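Local coordinates for protein HTH-type transcriptional regulator mcbR (PDB 4P9F) that represses expression of McbA by binding its promoter region, preventing colanic acid overproduction and mucoidy, and is important for biofilm formation, at residues Glu87-Ala92 against Pro143-Met148; Pro100-Glu105 against Tyr137-Met142. All blocks are in the same frame, centred on the assembly; numbering follows the deposited sequence.

Contact 1: Glu87-Ala92 against Pro143-Met148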
loop_
_atom_site.group_PDB
_atom_site.type_symbol
_atom_site.label_atom_id
_atom_site.label_comp_id
_atom_site.label_asym_id
_atom_site.label_seq_id
_atom_site.Cartn_x
_atom_site.Cartn_y
_atom_site.Cartn_z
ATOM N N GLU A 87 -3.915 2.202 9.867
ATOM C CA GLU A 87 -3.440 3.133 10.883
ATOM C C GLU A 87 -3.817 2.665 12.304
ATOM O O GLU A 87 -3.029 2.806 13.234
ATOM C CB GLU A 87 -3.983 4.545 10.599
ATOM C CG GLU A 87 -3.388 5.157 9.299
ATOM C CD GLU A 87 -3.714 6.642 9.116
ATOM O OE1 GLU A 87 -3.589 7.422 10.081
ATOM O OE2 GLU A 87 -4.105 7.023 8.010
ATOM N N LEU A 88 -4.999 2.072 12.448
ATOM C CA LEU A 88 -5.406 1.508 13.724
ATOM C C LEU A 88 -4.521 0.311 14.078
ATOM O O LEU A 88 -4.192 0.086 15.244
ATOM C CB LEU A 88 -6.877 1.095 13.684
ATOM C CG LEU A 88 -7.881 2.258 13.629
ATOM C CD1 LEU A 88 -9.314 1.759 13.780
ATOM C CD2 LEU A 88 -7.557 3.286 14.679
HETATM N N MSE A 89 -4.141 -0.460 13.068
HETATM C CA MSE A 89 -3.217 -1.576 13.275
HETATM C C MSE A 89 -1.848 -1.062 13.696
HETATM O O MSE A 89 -1.233 -1.586 14.636
HETATM C CB MSE A 89 -3.080 -2.422 11.997
HETATM C CG MSE A 89 -2.125 -3.611 12.118
HETATM SE SE MSE A 89 -1.752 -4.438 10.351
HETATM C CE MSE A 89 -3.338 -3.841 9.397
ATOM N N ALA A 90 -1.371 -0.040 12.991
ATOM C CA ALA A 90 -0.100 0.574 13.325
ATOM C C ALA A 90 -0.098 1.117 14.755
ATOM O O ALA A 90 0.844 0.878 15.509
ATOM C CB ALA A 90 0.242 1.702 12.327
ATOM N N VAL A 91 -1.147 1.842 15.134
ATOM C CA VAL A 91 -1.145 2.466 16.464
ATOM C C VAL A 91 -1.189 1.416 17.583
ATOM O O VAL A 91 -0.548 1.607 18.606
ATOM C CB VAL A 91 -2.321 3.487 16.630
ATOM C CG1 VAL A 91 -3.663 2.792 16.859
ATOM C CG2 VAL A 91 -2.027 4.449 17.760
ATOM N N ALA A 92 -1.887 0.295 17.366
ATOM C CA ALA A 92 -1.993 -0.742 18.391
ATOM C C ALA A 92 -0.665 -1.450 18.582
ATOM O O ALA A 92 -0.298 -1.773 19.701
ATOM C CB ALA A 92 -3.097 -1.756 18.048
ATOM N N PRO A 143 7.887 -1.489 8.957
ATOM C CA PRO A 143 8.265 -0.508 7.925
ATOM C C PRO A 143 7.390 -0.549 6.682
ATOM O O PRO A 143 7.123 0.497 6.089
ATOM C CB PRO A 143 9.703 -0.909 7.560
ATOM C CG PRO A 143 10.167 -1.750 8.672
ATOM C CD PRO A 143 8.985 -2.428 9.246
ATOM N N ILE A 144 6.969 -1.744 6.278
ATOM C CA ILE A 144 6.111 -1.889 5.103
ATOM C C ILE A 144 4.704 -1.356 5.389
ATOM O O ILE A 144 4.076 -0.705 4.530
ATOM C CB ILE A 144 6.041 -3.359 4.646
ATOM C CG1 ILE A 144 7.455 -3.862 4.309
ATOM C CG2 ILE A 144 5.156 -3.495 3.420
ATOM C CD1 ILE A 144 7.492 -5.310 3.817
ATOM N N LEU A 145 4.216 -1.608 6.601
ATOM C CA LEU A 145 2.925 -1.056 7.017
ATOM C C LEU A 145 2.992 0.462 7.002
ATOM O O LEU A 145 2.143 1.109 6.413
ATOM C CB LEU A 145 2.524 -1.557 8.415
ATOM C CG LEU A 145 1.270 -0.980 9.083
ATOM C CD1 LEU A 145 0.030 -1.216 8.244
ATOM C CD2 LEU A 145 1.063 -1.589 10.486
ATOM N N CYS A 146 4.034 1.024 7.609
ATOM C CA CYS A 146 4.193 2.481 7.622
ATOM C C CYS A 146 4.328 3.103 6.231
ATOM O O CYS A 146 3.706 4.125 5.958
ATOM C CB CYS A 146 5.425 2.860 8.463
ATOM S SG CYS A 146 5.210 2.434 10.235
ATOM N N GLU A 147 5.130 2.488 5.360
ATOM C CA GLU A 147 5.285 2.977 3.988
ATOM C C GLU A 147 3.950 2.959 3.265
ATOM O O GLU A 147 3.620 3.872 2.519
ATOM C CB GLU A 147 6.320 2.155 3.196
ATOM C CG GLU A 147 6.867 2.874 1.912
ATOM C CD GLU A 147 5.935 2.823 0.669
ATOM O OE1 GLU A 147 5.087 1.905 0.559
ATOM O OE2 GLU A 147 6.063 3.706 -0.219
HETATM N N MSE A 148 3.175 1.906 3.478
HETATM C CA MSE A 148 1.872 1.818 2.822
HETATM C C MSE A 148 0.938 2.935 3.307
HETATM O O MSE A 148 0.180 3.522 2.527
HETATM C CB MSE A 148 1.225 0.453 3.067
HETATM C CG MSE A 148 -0.107 0.315 2.336
HETATM SE SE MSE A 148 -0.683 -1.530 2.103
HETATM C CE MSE A 148 0.866 -2.138 1.098
#
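Leu145 reaches out of the first turn of helix 143-156 and lays one methyl group on the backbone of helix 73-95 at Ala90. Its CB stays back from the opposite segment. At the branch, CG comes within 4.3 Å of Ala90 CB, and the main contact is made one bond further on. The CD2 methyl lies 3.8 Å from Ala90 CA and 3.9 Å from Ala90 CB, resting against the main chain at the same time as the small side chain. The same methyl also touches selenomethionine Met89, with SE 4.0 Å and CG 4.1 Å from CD2. The second branch, CD1, approaches Met89 SE more loosely, at 4.2 Å. Leu145 can reach this far because CG is anti to the backbone N (chi1 174°), which extends the branch across the gap. Met89 also leaves its backbone extended but bends at chi3 (-23°), and its chain passes that of Leu145 on a slant. The contact is wholly apolar, and the CA atoms of Ala90 and Leu145 are 7.2 Å apart. The second subunit borders the contact too: its Glu78 accepts a hydrogen bond from Leu145 N, and its Glu85 packs on Met89. Ala90 also meets Tyr137 of helix 122-138, while Leu88 and Val91 of the same turns pack on helix 191-210 within the all-helical FCD domain.

Contact 2: Pro100-Glu105 against Tyr137-Met142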
loop_
_atom_site.group_PDB
_atom_site.type_symbol
_atom_site.label_atom_id
_atom_site.label_comp_id
_atom_site.label_asym_id
_atom_site.label_seq_id
_atom_site.Cartn_x
_atom_site.Cartn_y
_atom_site.Cartn_z
ATOM N N PRO A 100 9.842 6.130 27.063
ATOM C CA PRO A 100 9.664 7.484 27.606
ATOM C C PRO A 100 10.208 8.546 26.652
ATOM O O PRO A 100 9.638 9.634 26.538
ATOM C CB PRO A 100 10.474 7.450 28.913
ATOM C CG PRO A 100 10.382 6.039 29.351
ATOM C CD PRO A 100 10.384 5.207 28.081
ATOM N N GLN A 101 11.301 8.223 25.966
ATOM C CA GLN A 101 11.890 9.132 24.994
ATOM C C GLN A 101 10.961 9.354 23.797
ATOM O O GLN A 101 10.808 10.479 23.322
ATOM C CB GLN A 101 13.250 8.598 24.528
ATOM C CG GLN A 101 13.931 9.474 23.504
ATOM C CD GLN A 101 14.038 10.916 23.956
ATOM O OE1 GLN A 101 14.373 11.200 25.111
ATOM N NE2 GLN A 101 13.746 11.841 23.048
ATOM N N ASP A 102 10.334 8.281 23.322
ATOM C CA ASP A 102 9.359 8.383 22.234
ATOM C C ASP A 102 8.227 9.325 22.642
ATOM O O ASP A 102 7.854 10.238 21.901
ATOM C CB ASP A 102 8.785 7.006 21.875
ATOM C CG ASP A 102 9.802 6.096 21.193
ATOM O OD1 ASP A 102 10.671 6.604 20.448
ATOM O OD2 ASP A 102 9.711 4.860 21.393
ATOM N N LEU A 103 7.691 9.088 23.837
ATOM C CA LEU A 103 6.570 9.861 24.361
ATOM C C LEU A 103 6.938 11.329 24.552
ATOM O O LEU A 103 6.115 12.219 24.313
ATOM C CB LEU A 103 6.087 9.254 25.685
ATOM C CG LEU A 103 5.495 7.844 25.553
ATOM C CD1 LEU A 103 5.286 7.188 26.923
ATOM C CD2 LEU A 103 4.194 7.912 24.768
ATOM N N ALA A 104 8.184 11.576 24.956
ATOM C CA ALA A 104 8.675 12.938 25.133
ATOM C C ALA A 104 8.661 13.692 23.801
ATOM O O ALA A 104 8.194 14.832 23.740
ATOM C CB ALA A 104 10.079 12.929 25.741
ATOM N N GLU A 105 9.153 13.048 22.742
ATOM C CA GLU A 105 9.141 13.627 21.391
ATOM C C GLU A 105 7.727 13.784 20.806
ATOM O O GLU A 105 7.472 14.708 20.028
ATOM C CB GLU A 105 9.996 12.780 20.432
ATOM C CG GLU A 105 11.494 12.748 20.778
ATOM C CD GLU A 105 12.322 11.917 19.799
ATOM O OE1 GLU A 105 11.749 11.356 18.836
ATOM O OE2 GLU A 105 13.554 11.828 20.001
ATOM N N TYR A 137 3.541 5.568 14.369
ATOM C CA TYR A 137 3.440 4.364 13.549
ATOM C C TYR A 137 4.776 3.666 13.390
ATOM O O TYR A 137 4.825 2.439 13.350
ATOM C CB TYR A 137 2.861 4.687 12.170
ATOM C CG TYR A 137 1.483 5.297 12.203
ATOM C CD1 TYR A 137 0.674 5.190 13.328
ATOM C CD2 TYR A 137 0.991 5.989 11.104
ATOM C CE1 TYR A 137 -0.590 5.752 13.358
ATOM C CE2 TYR A 137 -0.269 6.550 11.121
ATOM C CZ TYR A 137 -1.058 6.431 12.255
ATOM O OH TYR A 137 -2.316 7.008 12.269
ATOM N N HIS A 138 5.855 4.447 13.314
ATOM C CA HIS A 138 7.183 3.884 13.135
ATOM C C HIS A 138 7.571 2.936 14.261
ATOM O O HIS A 138 8.337 1.997 14.030
ATOM C CB HIS A 138 8.237 4.997 13.016
ATOM C CG HIS A 138 8.317 5.618 11.656
ATOM N ND1 HIS A 138 9.006 6.786 11.409
ATOM C CD2 HIS A 138 7.825 5.213 10.460
ATOM C CE1 HIS A 138 8.918 7.085 10.123
ATOM N NE2 HIS A 138 8.207 6.147 9.525
ATOM N N ARG A 139 7.041 3.166 15.463
ATOM C CA ARG A 139 7.366 2.326 16.630
ATOM C C ARG A 139 6.628 0.988 16.601
ATOM O O ARG A 139 6.827 0.159 17.475
ATOM C CB ARG A 139 7.077 3.068 17.945
ATOM C CG ARG A 139 7.915 4.336 18.140
ATOM C CD ARG A 139 9.401 4.011 18.172
ATOM N NE ARG A 139 9.638 2.860 19.037
ATOM C CZ ARG A 139 10.825 2.466 19.469
ATOM N NH1 ARG A 139 11.921 3.139 19.131
ATOM N NH2 ARG A 139 10.914 1.401 20.255
ATOM N N SER A 140 5.781 0.779 15.595
ATOM C CA SER A 140 5.155 -0.529 15.378
ATOM C C SER A 140 6.183 -1.538 14.870
ATOM O O SER A 140 5.907 -2.732 14.825
ATOM C CB SER A 140 4.024 -0.439 14.359
ATOM O OG SER A 140 4.553 -0.162 13.071
ATOM N N ASN A 141 7.351 -1.035 14.461
ATOM C CA ASN A 141 8.402 -1.839 13.840
ATOM C C ASN A 141 7.882 -2.635 12.636
ATOM O O ASN A 141 8.321 -3.753 12.361
ATOM C CB ASN A 141 9.059 -2.756 14.878
ATOM C CG ASN A 141 9.799 -1.972 15.947
ATOM O OD1 ASN A 141 10.326 -0.891 15.672
ATOM N ND2 ASN A 141 9.844 -2.507 17.169
HETATM N N MSE A 142 6.953 -2.024 11.912
HETATM C CA MSE A 142 6.471 -2.558 10.647
HETATM C C MSE A 142 6.677 -1.542 9.541
HETATM O O MSE A 142 5.739 -0.819 9.213
HETATM C CB MSE A 142 4.982 -2.889 10.741
HETATM C CG MSE A 142 4.613 -3.628 11.986
HETATM SE SE MSE A 142 4.718 -5.513 11.642
HETATM C CE MSE A 142 2.921 -5.684 10.904
#
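Asp102 and Arg139 form a salt bridge in which the carboxylate oxygen hovers over a guanidinium face. OD2 of Asp102 sits 3.1 Å from Arg139 NE, well out of the guanidinium plane, so charge attraction holds the pair and no N-H is aimed at the oxygen. The two planes are turned 52° apart. Arg139 folds at chi2 and chi3 (-61° and -46°), which also brings its CD methylene to 3.3 Å from Asp102 OD2. That oxygen is additionally bonded by Thr99 N, just before helix 100-119, which is one half of a capping box. Arg139 belongs to a type I beta turn, His138 to Asn141, which links helix 122-138 to helix 143-156. Here Ser140 OG donates to Tyr137 O at 2.6 Å and accepts from Met142 N at 3.3 Å, the latter bond making an ST turn. Tyr137 O also takes Ser140 N. The Arg139 side chain packs on Leu98 and Ala94 as well. Substituting alanine at Arg139 would probably leave Asp102 without its positive mate, though still bonded by Thr99 N, and open a gap beside Leu98 and Ala94. Asn97 ND2 bonds Arg139 O, joining this turn to the loop that leads into helix 100-119.

In the fold
The two contacts lie about 12 Å apart, centre to centre, and meet through Tyr137. Its OH probably hydrogen-bonds Glu87 OE1 at 2.6 Å, while Ala90 CB, of the alanine at the heart of contact 1, lies over the face of its ring, 3.7 Å from Tyr137 CD1. Behind Ala90, its carbonyl O touches Ser140 CB at 3.6 Å. The turn of contact 2 runs straight into helix 143-156, which carries Leu145, and helix 73-95 precedes helix 100-119. Contact 1 is a buried helix pairing, and contact 2 a surface salt bridge between the start of helix 100-119 and the turn after helix 122-138. Both belong to the FCD domain; neither involves residues of the DNA-binding helix-turn-helix, 31-50.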